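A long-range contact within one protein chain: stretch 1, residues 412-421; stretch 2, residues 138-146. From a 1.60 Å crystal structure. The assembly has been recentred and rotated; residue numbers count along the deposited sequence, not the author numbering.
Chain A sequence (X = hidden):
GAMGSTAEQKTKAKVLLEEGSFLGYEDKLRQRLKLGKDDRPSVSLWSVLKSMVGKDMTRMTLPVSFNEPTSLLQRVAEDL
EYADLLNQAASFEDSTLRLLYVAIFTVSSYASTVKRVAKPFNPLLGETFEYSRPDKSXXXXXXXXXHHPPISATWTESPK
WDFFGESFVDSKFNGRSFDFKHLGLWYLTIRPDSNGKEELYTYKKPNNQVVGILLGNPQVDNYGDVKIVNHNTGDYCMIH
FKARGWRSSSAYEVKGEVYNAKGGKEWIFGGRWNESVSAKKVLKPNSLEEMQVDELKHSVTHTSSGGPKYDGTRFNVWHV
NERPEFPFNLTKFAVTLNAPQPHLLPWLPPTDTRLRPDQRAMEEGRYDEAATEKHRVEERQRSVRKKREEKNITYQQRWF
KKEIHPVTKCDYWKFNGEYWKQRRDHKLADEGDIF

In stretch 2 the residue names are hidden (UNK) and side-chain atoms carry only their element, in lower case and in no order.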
ATOM      1  N   TYR A 412      -1.073   8.331 -15.723  1.00 17.55           N
ATOM      2  CA  TYR A 412      -0.494   7.994 -14.429  1.00 15.09           C
ATOM      3  C   TYR A 412       0.024   9.273 -13.791  1.00 17.21           C
ATOM      4  O   TYR A 412       0.142  10.314 -14.444  1.00 18.20           O
ATOM      5  CB  TYR A 412       0.623   6.950 -14.559  1.00 15.70           C
ATOM      6  CG  TYR A 412       1.956   7.491 -15.042  1.00 15.91           C
ATOM      7  CD1 TYR A 412       2.100   8.002 -16.322  1.00 17.97           C
ATOM      8  CD2 TYR A 412       3.067   7.477 -14.219  1.00 16.74           C
ATOM      9  CE1 TYR A 412       3.313   8.493 -16.760  1.00 18.09           C
ATOM     10  CE2 TYR A 412       4.285   7.966 -14.648  1.00 18.21           C
ATOM     11  CZ  TYR A 412       4.404   8.465 -15.922  1.00 19.92           C
ATOM     12  OH  TYR A 412       5.623   8.946 -16.346  1.00 24.61           O
ATOM     13  N   TRP A 413       0.307   9.200 -12.495  1.00 15.38           N
ATOM     14  CA  TRP A 413       0.816  10.350 -11.757  1.00 13.20           C
ATOM     15  C   TRP A 413       2.333  10.266 -11.738  1.00 14.22           C
ATOM     16  O   TRP A 413       2.906   9.402 -11.068  1.00 13.51           O
ATOM     17  CB  TRP A 413       0.233  10.383 -10.348  1.00 13.76           C
ATOM     18  CG  TRP A 413      -1.236  10.620 -10.362  1.00 12.61           C
ATOM     19  CD1 TRP A 413      -2.220   9.679 -10.275  1.00 13.82           C
ATOM     20  CD2 TRP A 413      -1.894  11.880 -10.494  1.00 15.43           C
ATOM     21  NE1 TRP A 413      -3.454  10.276 -10.336  1.00 14.79           N
ATOM     22  CE2 TRP A 413      -3.283  11.632 -10.458  1.00 13.82           C
ATOM     23  CE3 TRP A 413      -1.444  13.202 -10.603  1.00 16.02           C
ATOM     24  CZ2 TRP A 413      -4.225  12.655 -10.556  1.00 17.96           C
ATOM     25  CZ3 TRP A 413      -2.387  14.222 -10.701  1.00 16.66           C
ATOM     26  CH2 TRP A 413      -3.757  13.939 -10.683  1.00 16.87           C
ATOM     27  N   LYS A 414       2.978  11.155 -12.488  1.00 14.69           N
ATOM     28  CA  LYS A 414       4.429  11.150 -12.630  1.00 14.67           C
ATOM     29  C   LYS A 414       5.044  12.034 -11.550  1.00 12.75           C
ATOM     30  O   LYS A 414       4.822  13.246 -11.525  1.00 14.79           O
ATOM     31  CB  LYS A 414       4.829  11.630 -14.021  1.00 17.06           C
ATOM     32  CG  LYS A 414       6.316  11.496 -14.297  1.00 20.41           C
ATOM     33  CD  LYS A 414       6.643  11.928 -15.719  1.00 22.37           C
ATOM     34  CE  LYS A 414       8.076  11.591 -16.081  1.00 27.44           C
ATOM     35  NZ  LYS A 414       9.043  12.282 -15.195  1.00 36.05           N
ATOM     36  N   PHE A 415       5.808  11.416 -10.658  1.00 12.10           N
ATOM     37  CA  PHE A 415       6.590  12.149  -9.666  1.00 13.88           C
ATOM     38  C   PHE A 415       7.495  13.153 -10.370  1.00 17.08           C
ATOM     39  O   PHE A 415       8.147  12.821 -11.363  1.00 17.39           O
ATOM     40  CB  PHE A 415       7.395  11.128  -8.854  1.00 13.40           C
ATOM     41  CG  PHE A 415       8.230  11.701  -7.732  1.00 14.55           C
ATOM     42  CD1 PHE A 415       7.637  12.287  -6.628  1.00 16.01           C
ATOM     43  CD2 PHE A 415       9.610  11.576  -7.761  1.00 15.69           C
ATOM     44  CE1 PHE A 415       8.422  12.777  -5.582  1.00 18.99           C
ATOM     45  CE2 PHE A 415      10.399  12.052  -6.733  1.00 16.53           C
ATOM     46  CZ  PHE A 415       9.808  12.661  -5.637  1.00 16.79           C
ATOM     47  N   ASN A 416       7.520  14.396  -9.880  1.00 16.42           N
ATOM     48  CA  ASN A 416       8.317  15.414 -10.566  1.00 16.42           C
ATOM     49  C   ASN A 416       9.787  15.408 -10.161  1.00 18.20           C
ATOM     50  O   ASN A 416      10.559  16.211 -10.693  1.00 19.20           O
ATOM     51  CB  ASN A 416       7.715  16.820 -10.389  1.00 17.88           C
ATOM     52  CG  ASN A 416       7.721  17.322  -8.950  1.00 17.91           C
ATOM     53  OD1 ASN A 416       8.488  16.873  -8.095  1.00 17.87           O
ATOM     54  ND2 ASN A 416       6.839  18.283  -8.685  1.00 25.99           N
ATOM     55  N   GLY A 417      10.197  14.502  -9.277  1.00 16.44           N
ATOM     56  CA  GLY A 417      11.597  14.329  -8.927  1.00 19.29           C
ATOM     57  C   GLY A 417      12.182  15.370  -8.000  1.00 18.46           C
ATOM     58  O   GLY A 417      13.394  15.340  -7.754  1.00 24.28           O
ATOM     59  N   GLU A 418      11.365  16.272  -7.456  1.00 17.34           N
ATOM     60  CA  GLU A 418      11.868  17.402  -6.680  1.00 20.93           C
ATOM     61  C   GLU A 418      11.809  17.205  -5.174  1.00 19.38           C
ATOM     62  O   GLU A 418      12.560  17.867  -4.450  1.00 16.35           O
ATOM     63  CB  GLU A 418      11.075  18.661  -7.025  1.00 23.71           C
ATOM     64  CG  GLU A 418      11.106  18.987  -8.492  1.00 27.32           C
ATOM     65  CD  GLU A 418      11.747  20.312  -8.750  1.00 40.63           C
ATOM     66  OE1 GLU A 418      11.141  21.342  -8.366  1.00 47.26           O
ATOM     67  OE2 GLU A 418      12.861  20.324  -9.319  1.00 41.13           O
ATOM     68  N   TYR A 419      10.920  16.344  -4.677  1.00 15.36           N
ATOM     69  CA  TYR A 419      10.618  16.349  -3.248  1.00 13.63           C
ATOM     70  C   TYR A 419      11.859  16.093  -2.399  1.00 14.39           C
ATOM     71  O   TYR A 419      12.130  16.825  -1.440  1.00 14.76           O
ATOM     72  CB  TYR A 419       9.548  15.308  -2.940  1.00 14.36           C
ATOM     73  CG  TYR A 419       9.261  15.165  -1.461  1.00 11.13           C
ATOM     74  CD1 TYR A 419       8.441  16.080  -0.817  1.00 11.88           C
ATOM     75  CD2 TYR A 419       9.811  14.117  -0.708  1.00 11.05           C
ATOM     76  CE1 TYR A 419       8.162  15.967   0.541  1.00 13.84           C
ATOM     77  CE2 TYR A 419       9.528  13.994   0.665  1.00 12.65           C
ATOM     78  CZ  TYR A 419       8.702  14.926   1.269  1.00 11.15           C
ATOM     79  OH  TYR A 419       8.380  14.823   2.611  1.00 12.44           O
ATOM     80  N   TRP A 420      12.609  15.038  -2.717  1.00 13.31           N
ATOM     81  CA  TRP A 420      13.703  14.655  -1.832  1.00 12.57           C
ATOM     82  C   TRP A 420      14.850  15.660  -1.895  1.00 15.21           C
ATOM     83  O   TRP A 420      15.475  15.933  -0.865  1.00 14.94           O
ATOM     84  CB  TRP A 420      14.175  13.237  -2.159  1.00 15.86           C
ATOM     85  CG  TRP A 420      13.093  12.210  -1.913  1.00 14.51           C
ATOM     86  CD1 TRP A 420      12.268  11.652  -2.846  1.00 13.40           C
ATOM     87  CD2 TRP A 420      12.707  11.656  -0.646  1.00 15.15           C
ATOM     88  NE1 TRP A 420      11.397  10.767  -2.238  1.00 15.13           N
ATOM     89  CE2 TRP A 420      11.647  10.751  -0.892  1.00 13.64           C
ATOM     90  CE3 TRP A 420      13.164  11.820   0.669  1.00 14.84           C
ATOM     91  CZ2 TRP A 420      11.041  10.016   0.124  1.00 14.38           C
ATOM     92  CZ3 TRP A 420      12.559  11.094   1.683  1.00 14.84           C
ATOM     93  CH2 TRP A 420      11.497  10.203   1.399  1.00 12.65           C
ATOM     94  N   LYS A 421      15.123  16.233  -3.074  1.00 16.87           N
ATOM     95  CA  LYS A 421      16.166  17.256  -3.162  1.00 16.46           C
ATOM     96  C   LYS A 421      15.767  18.509  -2.397  1.00 17.66           C
ATOM     97  O   LYS A 421      16.571  19.066  -1.635  1.00 17.42           O
ATOM     98  CB  LYS A 421      16.451  17.588  -4.625  1.00 19.42           C
ATOM     99  CG  LYS A 421      16.814  16.379  -5.452  1.00 22.05           C
ATOM    100  CD  LYS A 421      17.300  16.754  -6.844  1.00 26.79           C
ATOM    101  CE  LYS A 421      16.274  17.554  -7.602  1.00 26.97           C
ATOM    102  NZ  LYS A 421      16.679  17.745  -9.029  1.00 30.70           N
ATOM    103  N   UNK A 138      15.248   1.811   0.685  1.00 15.20           N
ATOM    104  CA  UNK A 138      14.170   2.339  -0.139  1.00 13.88           C
ATOM    105  C   UNK A 138      13.590   3.619   0.455  1.00 10.78           C
ATOM    106  O   UNK A 138      13.709   3.897   1.652  1.00 13.78           O
ATOM    107  c   UNK A 138      11.335  -0.737   2.361  1.00 14.73           C
ATOM    108  c   UNK A 138      12.151   0.923   0.788  1.00 14.00           C
ATOM    109  c   UNK A 138      11.220   1.818   1.299  1.00 13.83           C
ATOM    110  o   UNK A 138       9.596  -0.186   3.894  1.00 13.17           O
ATOM    111  c   UNK A 138      10.437   0.183   2.866  1.00 13.17           C
ATOM    112  c   UNK A 138      13.045   1.303  -0.384  1.00 14.68           C
ATOM    113  c   UNK A 138      12.180  -0.366   1.324  1.00 13.17           C
ATOM    114  c   UNK A 138      10.380   1.460   2.340  1.00 13.82           C
ATOM    115  N   UNK A 139      12.960   4.404  -0.423  1.00 11.68           N
ATOM    116  CA  UNK A 139      12.234   5.606  -0.042  1.00 12.10           C
ATOM    117  C   UNK A 139      10.852   5.535  -0.668  1.00 12.93           C
ATOM    118  O   UNK A 139      10.719   5.187  -1.842  1.00 12.36           O
ATOM    119  n   UNK A 139      13.759   8.733  -3.691  1.00 16.37           N
ATOM    120  n   UNK A 139      14.203  10.024  -5.532  1.00 18.44           N
ATOM    121  c   UNK A 139      13.957   8.288  -2.319  1.00 14.18           C
ATOM    122  n   UNK A 139      15.479  10.262  -3.636  1.00 16.90           N
ATOM    123  c   UNK A 139      13.038   7.108  -1.990  1.00 14.04           C
ATOM    124  c   UNK A 139      12.973   6.887  -0.483  1.00 12.49           C
ATOM    125  c   UNK A 139      14.477   9.675  -4.286  1.00 16.87           C
ATOM    126  N   UNK A 140       9.835   5.856   0.126  1.00 11.19           N
ATOM    127  CA  UNK A 140       8.438   5.890  -0.286  1.00 11.53           C
ATOM    128  C   UNK A 140       7.913   7.307  -0.135  1.00 11.07           C
ATOM    129  O   UNK A 140       8.157   7.958   0.882  1.00 10.56           O
ATOM    130  c   UNK A 140       4.030   4.492  -0.676  1.00 11.63           C
ATOM    131  c   UNK A 140       5.406   4.348  -0.528  1.00 11.90           C
ATOM    132  c   UNK A 140       4.000   6.128   1.073  1.00 11.85           C
ATOM    133  c   UNK A 140       7.592   4.941   0.584  1.00 12.05           C
ATOM    134  c   UNK A 140       6.096   5.105   0.418  1.00 10.56           C
ATOM    135  c   UNK A 140       3.336   5.371   0.131  1.00 10.96           C
ATOM    136  c   UNK A 140       5.382   5.989   1.219  1.00 12.52           C
ATOM    137  N   UNK A 141       7.155   7.770  -1.125  1.00 11.49           N
ATOM    138  CA  UNK A 141       6.528   9.077  -1.034  1.00  9.52           C
ATOM    139  C   UNK A 141       5.143   9.017  -1.655  1.00 11.26           C
ATOM    140  O   UNK A 141       4.938   8.328  -2.661  1.00 10.70           O
ATOM    141  c   UNK A 141       6.727  11.517  -1.619  1.00  9.38           C
ATOM    142  c   UNK A 141       6.090  12.107  -2.693  1.00 12.96           C
ATOM    143  c   UNK A 141       5.515  14.006  -1.339  1.00 11.61           C
ATOM    144  c   UNK A 141       6.132  13.419  -0.257  1.00  9.42           C
ATOM    145  c   UNK A 141       7.342  10.165  -1.745  1.00 10.11           C
ATOM    146  c   UNK A 141       5.488  13.356  -2.563  1.00 12.37           C
ATOM    147  c   UNK A 141       6.730  12.174  -0.394  1.00  9.79           C
ATOM    148  N   UNK A 142       4.199   9.752  -1.068  1.00 10.36           N
ATOM    149  CA  UNK A 142       2.851   9.797  -1.620  1.00 11.25           C
ATOM    150  C   UNK A 142       2.242  11.169  -1.352  1.00  9.93           C
ATOM    151  O   UNK A 142       2.538  11.813  -0.337  1.00 10.05           O
ATOM    152  c   UNK A 142       1.969   8.666  -1.035  1.00 10.54           C
ATOM    153  c   UNK A 142       1.819   8.815   0.478  1.00 11.03           C
ATOM    154  o   UNK A 142       0.667   8.708  -1.624  1.00 10.56           O
ATOM    155  N   UNK A 143       1.403  11.618  -2.292  1.00  9.89           N
ATOM    156  CA  UNK A 143       0.655  12.866  -2.175  1.00 10.58           C
ATOM    157  C   UNK A 143      -0.814  12.583  -2.450  1.00  9.91           C
ATOM    158  O   UNK A 143      -1.144  11.825  -3.367  1.00  9.77           O
ATOM    159  c   UNK A 143       1.155  13.934  -3.163  1.00 10.88           C
ATOM    160  c   UNK A 143       0.898  16.303  -4.093  1.00 12.84           C
ATOM    161  o   UNK A 143       1.816  16.001  -4.878  1.00 13.42           O
ATOM    162  c   UNK A 143       0.355  15.236  -3.133  1.00  9.99           C
ATOM    163  o   UNK A 143       0.404  17.443  -4.049  1.00 14.29           O
ATOM    164  N   UNK A 144      -1.696  13.205  -1.666  1.00  8.81           N
ATOM    165  CA  UNK A 144      -3.130  13.149  -1.963  1.00  8.91           C
ATOM    166  C   UNK A 144      -3.381  14.133  -3.104  1.00 10.58           C
ATOM    167  O   UNK A 144      -3.372  15.351  -2.904  1.00 10.33           O
ATOM    168  c   UNK A 144      -5.443  13.158  -0.880  1.00  9.20           C
ATOM    169  c   UNK A 144      -5.741  11.668  -0.898  1.00  8.89           C
ATOM    170  c   UNK A 144      -3.949  13.471  -0.718  1.00  8.64           C
ATOM    171  o   UNK A 144      -4.839  10.826  -0.851  1.00  9.30           O
ATOM    172  n   UNK A 144      -7.041  11.333  -0.977  1.00  9.87           N
ATOM    173  N   UNK A 145      -3.580  13.597  -4.320  1.00 10.16           N
ATOM    174  CA  UNK A 145      -3.706  14.423  -5.526  1.00 10.89           C
ATOM    175  C   UNK A 145      -5.142  14.822  -5.841  1.00 12.36           C
ATOM    176  O   UNK A 145      -5.357  15.740  -6.656  1.00 14.63           O
ATOM    177  c   UNK A 145      -1.565  13.571  -6.514  1.00 14.18           C
ATOM    178  c   UNK A 145      -3.680  12.321  -6.929  1.00 11.61           C
ATOM    179  c   UNK A 145      -3.064  13.697  -6.728  1.00 11.18           C
ATOM    180  N   UNK A 146      -6.140  14.185  -5.210  1.00 10.79           N
ATOM    181  CA  UNK A 146      -7.542  14.528  -5.395  1.00 11.61           C
ATOM    182  C   UNK A 146      -8.298  14.232  -4.105  1.00 11.20           C
ATOM    183  O   UNK A 146      -7.945  13.307  -3.357  1.00 11.14           O
ATOM    184  o   UNK A 146      -9.526  14.122  -6.797  1.00 14.24           O
ATOM    185  c   UNK A 146      -8.167  13.742  -6.565  1.00 12.73           C
TER

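Position 138 carries eight side-chain atoms, one carbon followed by a six-carbon ring that bears an oxygen, and lies out of reach of stretch 1. It is Tyr 138, buried, and this contact does not explain the choice.

At position 139 a chain of three carbons leads to a nitrogen and then to a carbon carrying two more nitrogens, a guanidinium that lies flat on one face of Trp 420, planes at 12° and centres 3.8 Å apart. This is Arg 139, with its CZ 3.3 Å from CD1 of Trp 420. A planar cation suits an indole face, because it can stack there while its nitrogens bond elsewhere in the structure. The aliphatic part helps too: CD of Arg 139 sits 3.6 Å from the centroid of the five-membered ring of Trp 420.

Position 140 has seven carbons, six of them in a ring, without a heteroatom. Its CB points away from stretch 1, and its backbone O lies 3.6 Å from CZ2 of Trp 420, at the edge of the indole. This is Phe 140, whose apolar ring suits a buried place.

Position 141 shows the same seven carbons, but here the CB points toward stretch 1 and the ring stacks face-to-face on Tyr 419, centroids 3.9 Å apart and planes at 28°. This is Phe 141. A flat, apolar ring suits this place: its face lies on the ring of Tyr 419, and Phe 415 packs against it obliquely, with CE1 of Phe 415 3.8 Å from CD2 of Phe 141.

Position 142 has one carbon carrying an oxygen and a second carbon, its CB pointing away: Thr 142. At position 143 three carbons end in two oxygens; the CA-to-CB bond points toward stretch 1, but the side chain does not touch it. This is Glu 143. Position 144, out of reach, has three carbons, the last bearing an oxygen and a nitrogen, hence Gln 144. OG1 of Thr 142, both carboxylate oxygens of Glu 143 and OE1 of Gln 144 are hydrogen-bonded elsewhere in the structure.

At position 145 one carbon branches into two more, and one of these stands over one face of Trp 413. This is Val 145; its CG2 is 3.8 Å from the centroid of the six-membered ring of Trp 413, a compact methyl well shaped for a CH-pi contact. Position 146, one carbon and one oxygen, makes no contact; it is Ser 146, its OG likewise bonded elsewhere.

The contact thus joins residues at least 268 positions apart without a single hydrogen bond between the stretches. Positions 139, 141 and 145, all pointing toward stretch 1, supply most of the strand's contact area. The stretches bury 466 Å², both sides summed, and the contacts described here all meet aromatic residues of stretch 1.

Stretch 2 138-146: YRFFTEQVS
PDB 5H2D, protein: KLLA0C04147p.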